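Local atomic coordinates of iron-regulated outer membrane protein (Neisseria meningitidis, PDB entry 4B7O), a protein that transports iron across the outer membrane as a TonB-dependent transporter, and probably takes up siderophore-bound iron. Residues N367-S370 with T376-K379; G381-H386 with G463-R468; Q129-Q134 with N345-N350. All coordinates share one frame; numbering follows the deposited sequence.

Contact 1 (N367-S370 with T376-K379)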
loop_
_atom_site.group_PDB
_atom_site.type_symbol
_atom_site.label_atom_id
_atom_site.label_comp_id
_atom_site.label_asym_id
_atom_site.label_seq_id
_atom_site.Cartn_x
_atom_site.Cartn_y
_atom_site.Cartn_z
ATOM N N ASN A 367 -19.807 8.318 6.891
ATOM C CA ASN A 367 -20.468 7.036 6.731
ATOM C C ASN A 367 -21.567 6.885 7.776
ATOM O O ASN A 367 -21.280 6.880 8.970
ATOM C CB ASN A 367 -19.412 5.926 6.826
ATOM C CG ASN A 367 -18.192 6.205 5.913
ATOM O OD1 ASN A 367 -18.216 5.951 4.681
ATOM N ND2 ASN A 367 -17.124 6.769 6.507
ATOM N N PHE A 368 -22.823 6.798 7.314
ATOM C CA PHE A 368 -23.999 6.558 8.176
ATOM C C PHE A 368 -24.582 5.135 8.128
ATOM O O PHE A 368 -24.707 4.536 7.038
ATOM C CB PHE A 368 -25.142 7.459 7.744
ATOM C CG PHE A 368 -24.818 8.906 7.748
ATOM C CD1 PHE A 368 -25.020 9.675 8.907
ATOM C CD2 PHE A 368 -24.350 9.534 6.577
ATOM C CE1 PHE A 368 -24.758 11.045 8.898
ATOM C CE2 PHE A 368 -24.078 10.909 6.564
ATOM C CZ PHE A 368 -24.293 11.659 7.730
ATOM N N ASP A 369 -24.996 4.662 9.310
ATOM C CA ASP A 369 -25.808 3.450 9.507
ATOM C C ASP A 369 -27.158 3.683 10.196
ATOM O O ASP A 369 -27.209 4.073 11.377
ATOM C CB ASP A 369 -25.070 2.476 10.397
ATOM C CG ASP A 369 -23.771 2.023 9.807
ATOM O OD1 ASP A 369 -23.617 2.104 8.571
ATOM O OD2 ASP A 369 -22.908 1.559 10.588
ATOM N N SER A 370 -28.236 3.391 9.472
ATOM C CA SER A 370 -29.584 3.267 10.077
ATOM C C SER A 370 -30.164 1.821 9.951
ATOM O O SER A 370 -30.274 1.240 8.840
ATOM C CB SER A 370 -30.588 4.267 9.497
ATOM O OG SER A 370 -29.985 5.161 8.601
ATOM N N THR A 376 -31.514 -5.970 9.637
ATOM C CA THR A 376 -31.243 -5.349 8.352
ATOM C C THR A 376 -30.705 -3.912 8.579
ATOM O O THR A 376 -31.371 -3.066 9.194
ATOM C CB THR A 376 -32.442 -5.494 7.378
ATOM O OG1 THR A 376 -32.563 -4.355 6.543
ATOM C CG2 THR A 376 -33.716 -5.698 8.108
ATOM N N LEU A 377 -29.471 -3.668 8.133
ATOM C CA LEU A 377 -28.790 -2.393 8.348
ATOM C C LEU A 377 -28.729 -1.730 6.998
ATOM O O LEU A 377 -28.593 -2.416 5.976
ATOM C CB LEU A 377 -27.378 -2.636 8.902
ATOM C CG LEU A 377 -26.540 -1.434 9.377
ATOM C CD1 LEU A 377 -27.135 -0.773 10.637
ATOM C CD2 LEU A 377 -25.090 -1.830 9.641
ATOM N N LEU A 378 -28.886 -0.414 6.981
ATOM C CA LEU A 378 -28.770 0.360 5.759
ATOM C C LEU A 378 -27.545 1.266 5.939
ATOM O O LEU A 378 -27.387 1.899 7.004
ATOM C CB LEU A 378 -30.011 1.238 5.604
ATOM C CG LEU A 378 -30.204 1.971 4.266
ATOM C CD1 LEU A 378 -29.903 1.116 3.035
ATOM C CD2 LEU A 378 -31.626 2.512 4.144
ATOM N N LYS A 379 -26.659 1.309 4.953
ATOM C CA LYS A 379 -25.478 2.196 5.069
ATOM C C LYS A 379 -25.507 3.175 3.947
ATOM O O LYS A 379 -25.843 2.808 2.806
ATOM C CB LYS A 379 -24.157 1.436 4.954
ATOM C CG LYS A 379 -23.773 0.533 6.115
ATOM C CD LYS A 379 -22.705 -0.440 5.636
ATOM C CE LYS A 379 -21.327 -0.202 6.229
ATOM N NZ LYS A 379 -21.451 -0.160 7.714
#
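Asp-369 and Lys-379 meet on one face of an antiparallel strand pair and form a salt bridge. The two side chains lie alongside each other and point the same way. Lys-379 NZ reaches Asp-369 OD1 at 3.2 Å, 24° out of the carboxylate plane. The lysine does not run straight. Its chain bends at chi3 (111°) and again at chi4 (53°), which brings NZ round to the syn side of Asp-369 OD1. Leu-377 packs beside the pair, with its CD1 3.9 Å from Asp-369 CB.

The backbone sets this up. Asp-369 and Lys-379 are a non-hydrogen-bonded pair, with their CA atoms 4.6 Å apart. The next pair, Ser-370 and Leu-378, is hydrogen-bonded in both directions. Ser-370 N gives to Leu-378 O at 3.0 Å, and Leu-378 N gives to Ser-370 O at 2.8 Å. CA-H...O contacts fill the gaps between these bonds: Lys-379 CA lies 3.2 Å from Phe-368 O, and Asp-369 CA lies 3.3 Å from Leu-378 O. On the face of Ser-370 and Leu-378, the serine hydroxyl is hydrogen-bonded to Tyr-380 OH, and the Tyr-380 ring meets that of Phe-368 nearly parallel.

The segments lie at the turn end of the hairpin formed by strands 355-373 and 376-391. So short a turn is consistent with the periplasmic rim of a TonB-dependent barrel. Strand 323-339 flanks the hairpin next to 355-373, where Asp-369 touches Lys-325. Strand 441-455 flanks it next to 376-391, where Lys-379 touches Glu-450.

Contact 2 (G381-H386 with G463-R468)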
loop_
_atom_site.group_PDB
_atom_site.type_symbol
_atom_site.label_atom_id
_atom_site.label_comp_id
_atom_site.label_asym_id
_atom_site.label_seq_id
_atom_site.Cartn_x
_atom_site.Cartn_y
_atom_site.Cartn_z
ATOM N N GLY A 381 -23.350 7.074 2.717
ATOM C CA GLY A 381 -22.425 8.098 3.043
ATOM C C GLY A 381 -21.856 8.773 1.848
ATOM O O GLY A 381 -22.308 8.559 0.707
ATOM N N ILE A 382 -20.822 9.549 2.118
ATOM C CA ILE A 382 -20.261 10.534 1.156
ATOM C C ILE A 382 -18.743 10.513 1.228
ATOM O O ILE A 382 -18.187 10.465 2.308
ATOM C CB ILE A 382 -20.692 11.962 1.585
ATOM C CG1 ILE A 382 -22.197 12.108 1.476
ATOM C CG2 ILE A 382 -20.087 13.022 0.678
ATOM C CD1 ILE A 382 -22.613 12.144 0.013
ATOM N N ASN A 383 -18.095 10.558 0.070
ATOM C CA ASN A 383 -16.660 10.541 -0.042
ATOM C C ASN A 383 -16.243 11.762 -0.828
ATOM O O ASN A 383 -16.751 11.969 -1.941
ATOM C CB ASN A 383 -16.223 9.324 -0.848
ATOM C CG ASN A 383 -16.710 8.013 -0.262
ATOM O OD1 ASN A 383 -17.342 7.230 -0.975
ATOM N ND2 ASN A 383 -16.423 7.766 1.036
ATOM N N TYR A 384 -15.341 12.564 -0.246
ATOM C CA TYR A 384 -14.702 13.666 -0.973
ATOM C C TYR A 384 -13.171 13.591 -0.958
ATOM O O TYR A 384 -12.545 13.545 0.099
ATOM C CB TYR A 384 -15.122 15.000 -0.316
ATOM C CG TYR A 384 -14.493 16.197 -0.977
ATOM C CD1 TYR A 384 -14.989 16.658 -2.195
ATOM C CD2 TYR A 384 -13.366 16.840 -0.421
ATOM C CE1 TYR A 384 -14.427 17.730 -2.840
ATOM C CE2 TYR A 384 -12.792 17.939 -1.048
ATOM C CZ TYR A 384 -13.346 18.367 -2.264
ATOM O OH TYR A 384 -12.849 19.414 -2.968
ATOM N N ARG A 385 -12.531 13.647 -2.095
ATOM C CA ARG A 385 -11.075 13.746 -2.048
ATOM C C ARG A 385 -10.580 14.805 -2.989
ATOM O O ARG A 385 -10.935 14.750 -4.139
ATOM C CB ARG A 385 -10.412 12.435 -2.469
ATOM C CG ARG A 385 -8.947 12.442 -2.114
ATOM C CD ARG A 385 -8.261 11.131 -2.362
ATOM N NE ARG A 385 -8.430 10.717 -3.718
ATOM C CZ ARG A 385 -8.270 9.472 -4.143
ATOM N NH1 ARG A 385 -7.909 8.490 -3.304
ATOM N NH2 ARG A 385 -8.455 9.248 -5.415
ATOM N N HIS A 386 -9.738 15.724 -2.510
ATOM C CA HIS A 386 -9.044 16.704 -3.374
ATOM C C HIS A 386 -7.559 16.511 -3.363
ATOM O O HIS A 386 -6.903 16.514 -2.278
ATOM C CB HIS A 386 -9.387 18.157 -2.945
ATOM C CG HIS A 386 -8.917 19.213 -3.928
ATOM N ND1 HIS A 386 -7.676 19.758 -3.871
ATOM C CD2 HIS A 386 -9.550 19.785 -5.034
ATOM C CE1 HIS A 386 -7.535 20.632 -4.882
ATOM N NE2 HIS A 386 -8.677 20.639 -5.598
ATOM N N GLY A 463 -25.519 -2.968 -2.846
ATOM C CA GLY A 463 -25.225 -1.566 -2.676
ATOM C C GLY A 463 -24.982 -0.855 -3.946
ATOM O O GLY A 463 -24.738 -1.496 -4.983
ATOM N N LEU A 464 -25.005 0.470 -3.879
ATOM C CA LEU A 464 -24.783 1.251 -5.105
ATOM C C LEU A 464 -23.906 2.443 -4.752
ATOM O O LEU A 464 -24.061 3.005 -3.666
ATOM C CB LEU A 464 -26.129 1.746 -5.655
ATOM C CG LEU A 464 -26.256 2.385 -7.038
ATOM C CD1 LEU A 464 -25.546 1.568 -8.133
ATOM C CD2 LEU A 464 -27.743 2.545 -7.384
ATOM N N ARG A 465 -23.005 2.812 -5.668
ATOM C CA ARG A 465 -22.184 4.001 -5.518
ATOM C C ARG A 465 -22.331 4.879 -6.705
ATOM O O ARG A 465 -22.351 4.403 -7.834
ATOM C CB ARG A 465 -20.682 3.680 -5.483
ATOM C CG ARG A 465 -20.219 3.147 -4.189
ATOM C CD ARG A 465 -18.706 2.917 -4.279
ATOM N NE ARG A 465 -17.984 4.196 -4.341
ATOM C CZ ARG A 465 -17.809 4.994 -3.297
ATOM N NH1 ARG A 465 -18.248 4.655 -2.065
ATOM N NH2 ARG A 465 -17.176 6.141 -3.492
ATOM N N TYR A 466 -22.301 6.174 -6.431
ATOM C CA TYR A 466 -22.187 7.174 -7.444
ATOM C C TYR A 466 -20.785 7.780 -7.330
ATOM O O TYR A 466 -20.465 8.367 -6.324
ATOM C CB TYR A 466 -23.279 8.233 -7.201
ATOM C CG TYR A 466 -23.234 9.250 -8.270
ATOM C CD1 TYR A 466 -23.407 8.867 -9.601
ATOM C CD2 TYR A 466 -22.902 10.577 -7.988
ATOM C CE1 TYR A 466 -23.307 9.776 -10.619
ATOM C CE2 TYR A 466 -22.793 11.510 -9.013
ATOM C CZ TYR A 466 -22.997 11.098 -10.321
ATOM O OH TYR A 466 -22.908 11.997 -11.349
ATOM N N ASP A 467 -19.943 7.606 -8.337
ATOM C CA ASP A 467 -18.552 8.054 -8.276
ATOM C C ASP A 467 -18.359 9.115 -9.330
ATOM O O ASP A 467 -18.606 8.840 -10.512
ATOM C CB ASP A 467 -17.588 6.904 -8.590
ATOM C CG ASP A 467 -17.205 6.070 -7.347
ATOM O OD1 ASP A 467 -17.920 5.080 -7.033
ATOM O OD2 ASP A 467 -16.150 6.370 -6.717
ATOM N N ARG A 468 -17.958 10.326 -8.913
ATOM C CA ARG A 468 -17.743 11.449 -9.841
ATOM C C ARG A 468 -16.301 11.970 -9.736
ATOM O O ARG A 468 -15.823 12.285 -8.626
ATOM C CB ARG A 468 -18.731 12.582 -9.529
ATOM C CG ARG A 468 -18.606 13.768 -10.474
ATOM C CD ARG A 468 -19.940 14.430 -10.821
ATOM N NE ARG A 468 -19.717 15.589 -11.712
ATOM C CZ ARG A 468 -19.688 15.553 -13.048
ATOM N NH1 ARG A 468 -19.905 14.415 -13.707
ATOM N NH2 ARG A 468 -19.446 16.668 -13.738
#
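Asn-383 and Arg-465 carry the whole contact, and both are buried. The guanidinium approaches end-on and puts two nitrogens on one oxygen. Arg-465 NH2 lies 2.7 Å from Asn-383 OD1, and Arg-465 NH1 lies 2.9 Å from the same Asn-383 OD1. The oxygen sits almost in the guanidinium plane. The NH1 bond also lies in the carbonyl plane of the amide, while the NH2 donor is tilted 29° from it. The side chains cross at about a right angle.

Asp-467, two residues along the same strand, steadies the arginine from another edge. Arg-465 NE bonds Asp-467 OD1 at 2.8 Å in a salt bridge, with a weak second bond from NH2 to Asp-467 OD2. The bend at chi3 (70°) turns the guanidinium so that it serves both partners. Asn-383 ND2 bonds Asn-365 OD1, which holds the amide in its orientation.

The two strands are not neighbours: strand 441-455 runs between them, and the long arginine spans it. Arg-465 NH1 also bonds the carbonyl oxygen of Ala-156 in the plug domain. The pairing is consistent with the polar plug-barrel interface of TonB-dependent transporters, in which a plug fills the barrel.

Contact 3 (Q129-Q134 with N345-N350)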
loop_
_atom_site.group_PDB
_atom_site.type_symbol
_atom_site.label_atom_id
_atom_site.label_comp_id
_atom_site.label_asym_id
_atom_site.label_seq_id
_atom_site.Cartn_x
_atom_site.Cartn_y
_atom_site.Cartn_z
ATOM N N GLN A 129 1.396 9.819 -7.466
ATOM C CA GLN A 129 2.725 9.414 -7.114
ATOM C C GLN A 129 3.776 10.509 -7.393
ATOM O O GLN A 129 3.523 11.446 -8.141
ATOM C CB GLN A 129 3.047 8.172 -7.898
ATOM C CG GLN A 129 3.315 8.451 -9.349
ATOM C CD GLN A 129 3.650 7.200 -10.082
ATOM O OE1 GLN A 129 4.225 6.273 -9.519
ATOM N NE2 GLN A 129 3.254 7.137 -11.328
ATOM N N ILE A 130 4.946 10.357 -6.779
ATOM C CA ILE A 130 6.164 11.100 -7.122
ATOM C C ILE A 130 6.802 10.791 -8.514
ATOM O O ILE A 130 6.985 11.686 -9.291
ATOM C CB ILE A 130 7.190 10.978 -5.970
ATOM C CG1 ILE A 130 6.585 11.619 -4.710
ATOM C CG2 ILE A 130 8.511 11.672 -6.333
ATOM C CD1 ILE A 130 7.290 11.193 -3.459
ATOM N N LEU A 131 7.165 9.555 -8.830
ATOM C CA LEU A 131 7.775 9.239 -10.137
ATOM C C LEU A 131 7.744 7.754 -10.360
ATOM O O LEU A 131 7.828 6.973 -9.417
ATOM C CB LEU A 131 9.222 9.716 -10.231
ATOM C CG LEU A 131 10.110 9.671 -11.507
ATOM C CD1 LEU A 131 9.835 10.862 -12.407
ATOM C CD2 LEU A 131 11.592 9.645 -11.137
ATOM N N TYR A 132 7.670 7.345 -11.617
ATOM C CA TYR A 132 7.293 5.969 -11.894
ATOM C C TYR A 132 8.460 5.036 -11.609
ATOM O O TYR A 132 8.288 3.800 -11.575
ATOM C CB TYR A 132 6.690 5.793 -13.327
ATOM C CG TYR A 132 7.710 5.964 -14.417
ATOM C CD1 TYR A 132 8.079 7.257 -14.884
ATOM C CD2 TYR A 132 8.371 4.854 -14.946
ATOM C CE1 TYR A 132 9.050 7.412 -15.867
ATOM C CE2 TYR A 132 9.338 4.998 -15.939
ATOM C CZ TYR A 132 9.671 6.271 -16.393
ATOM O OH TYR A 132 10.660 6.379 -17.341
ATOM N N HIS A 133 9.643 5.628 -11.404
ATOM C CA HIS A 133 10.881 4.879 -11.108
ATOM C C HIS A 133 11.023 4.515 -9.655
ATOM O O HIS A 133 12.079 4.079 -9.215
ATOM C CB HIS A 133 12.096 5.690 -11.554
ATOM C CG HIS A 133 12.370 5.598 -13.026
ATOM N ND1 HIS A 133 12.786 4.473 -13.603
ATOM C CD2 HIS A 133 12.268 6.546 -14.041
ATOM C CE1 HIS A 133 12.942 4.668 -14.934
ATOM N NE2 HIS A 133 12.627 5.933 -15.203
ATOM N N GLN A 134 9.970 4.721 -8.887
ATOM C CA GLN A 134 9.950 4.382 -7.493
ATOM C C GLN A 134 8.531 4.021 -7.088
ATOM O O GLN A 134 7.555 4.392 -7.777
ATOM C CB GLN A 134 10.442 5.560 -6.687
ATOM C CG GLN A 134 9.523 6.763 -6.640
ATOM C CD GLN A 134 10.262 7.942 -6.020
ATOM O OE1 GLN A 134 11.313 8.352 -6.520
ATOM N NE2 GLN A 134 9.767 8.448 -4.910
ATOM N N ASN A 345 19.252 15.316 -12.432
ATOM C CA ASN A 345 18.014 14.600 -12.472
ATOM C C ASN A 345 17.180 15.223 -13.586
ATOM O O ASN A 345 16.601 16.267 -13.369
ATOM C CB ASN A 345 17.351 14.777 -11.085
ATOM C CG ASN A 345 16.148 13.869 -10.868
ATOM O OD1 ASN A 345 15.360 13.632 -11.785
ATOM N ND2 ASN A 345 15.979 13.394 -9.636
ATOM N N GLY A 346 17.133 14.630 -14.783
ATOM C CA GLY A 346 16.282 15.167 -15.902
ATOM C C GLY A 346 14.773 15.149 -15.610
ATOM O O GLY A 346 14.029 16.052 -16.033
ATOM N N TYR A 347 14.332 14.119 -14.851
ATOM C CA TYR A 347 12.944 13.930 -14.467
ATOM C C TYR A 347 12.511 15.121 -13.659
ATOM O O TYR A 347 11.420 15.660 -13.893
ATOM C CB TYR A 347 12.731 12.611 -13.662
ATOM C CG TYR A 347 13.032 11.373 -14.488
ATOM C CD1 TYR A 347 12.171 10.970 -15.524
ATOM C CD2 TYR A 347 14.186 10.620 -14.266
ATOM C CE1 TYR A 347 12.445 9.843 -16.292
ATOM C CE2 TYR A 347 14.485 9.501 -15.045
ATOM C CZ TYR A 347 13.612 9.122 -16.056
ATOM O OH TYR A 347 13.888 8.003 -16.829
ATOM N N ALA A 348 13.361 15.539 -12.720
ATOM C CA ALA A 348 13.079 16.708 -11.860
ATOM C C ALA A 348 13.375 18.047 -12.521
ATOM O O ALA A 348 13.177 19.116 -11.902
ATOM C CB ALA A 348 13.846 16.604 -10.543
ATOM N N GLY A 349 13.845 17.984 -13.772
ATOM C CA GLY A 349 14.086 19.194 -14.541
ATOM C C GLY A 349 15.534 19.650 -14.493
ATOM O O GLY A 349 15.897 20.596 -15.176
ATOM N N ASN A 350 16.369 18.951 -13.721
ATOM C CA ASN A 350 17.749 19.355 -13.528
ATOM C C ASN A 350 17.728 20.693 -12.815
ATOM O O ASN A 350 18.529 21.571 -13.108
ATOM C CB ASN A 350 18.489 19.525 -14.879
ATOM C CG ASN A 350 18.398 18.302 -15.763
ATOM O OD1 ASN A 350 17.571 18.258 -16.666
ATOM N ND2 ASN A 350 19.249 17.309 -15.523
#
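Tyr-347 extends from its loop into a group formed by Leu-131, Tyr-132 and His-133. The tight part is at the base of the tyrosine and at its contact with the histidine. Leu-131 CD1 lies 3.6 Å from Tyr-347 CB, and the two leucine methyls also come close to Tyr-347 CG. Farther out, His-133 NE2 gives a weak hydrogen bond to Tyr-347 OH at 2.9 Å, with a bent N-H...O angle of 129°. His-133 CD2 also lies 3.5 Å from Tyr-347 CZ. The ring planes of His-133 and Tyr-347 are inclined at 58°, an oblique pairing.

The approach of Tyr-132, from the same side of the ring, is looser. Tyr-132 is partly exposed, as is Tyr-347. Tyr-132 CE1 lies 4.2 Å from Tyr-347 CE1, and the hydroxyl oxygens Tyr-132 OH and Tyr-347 OH are 3.6 Å apart. Tyr-132 has CG between its backbone N and carbonyl carbon (chi1 70°). This sets its ring against that of His-133, with His-133 CD2 3.5 Å above the plane of the Tyr-132 ring.

Just before the type I turn 346-349, Asn-345 OD1 accepts from Ala-348 N in an Asx motif. Tyr-347 also makes a cation-pi contact with Arg-523.

Segment 129-134 belongs to the plug, and 345-350 to a barrel loop that is probably extracellular. His-133 ND1 has a weak hydrogen bond to Glu-284 OE2, consistent with an imidazole held from both nitrogens. With one weak hydrogen bond and no salt bridge between the segments, the link depends mainly on the fit of Tyr-347.

From the N terminus, the chain first passes through the plug, where 129-134 opens contact 3. That contact closes at 345-350, after 210 intervening residues that include the first barrel strands. Contact 1 follows and closes the short turn between strands 355-373 and 376-391. Contact 2 then opens farther along strand 376-391 and closes at 463-468, after 76 residues. The three are in series: none nests or crosses. Contacts 1 and 2 share a strand and touch, with Phe-368 CD2 4.3 Å from Gly-381 CA. Contact 3 stands apart, its nearest atoms about 10 Å from contact 2. It ties plug to barrel loop, whereas contacts 1 and 2 join barrel strands.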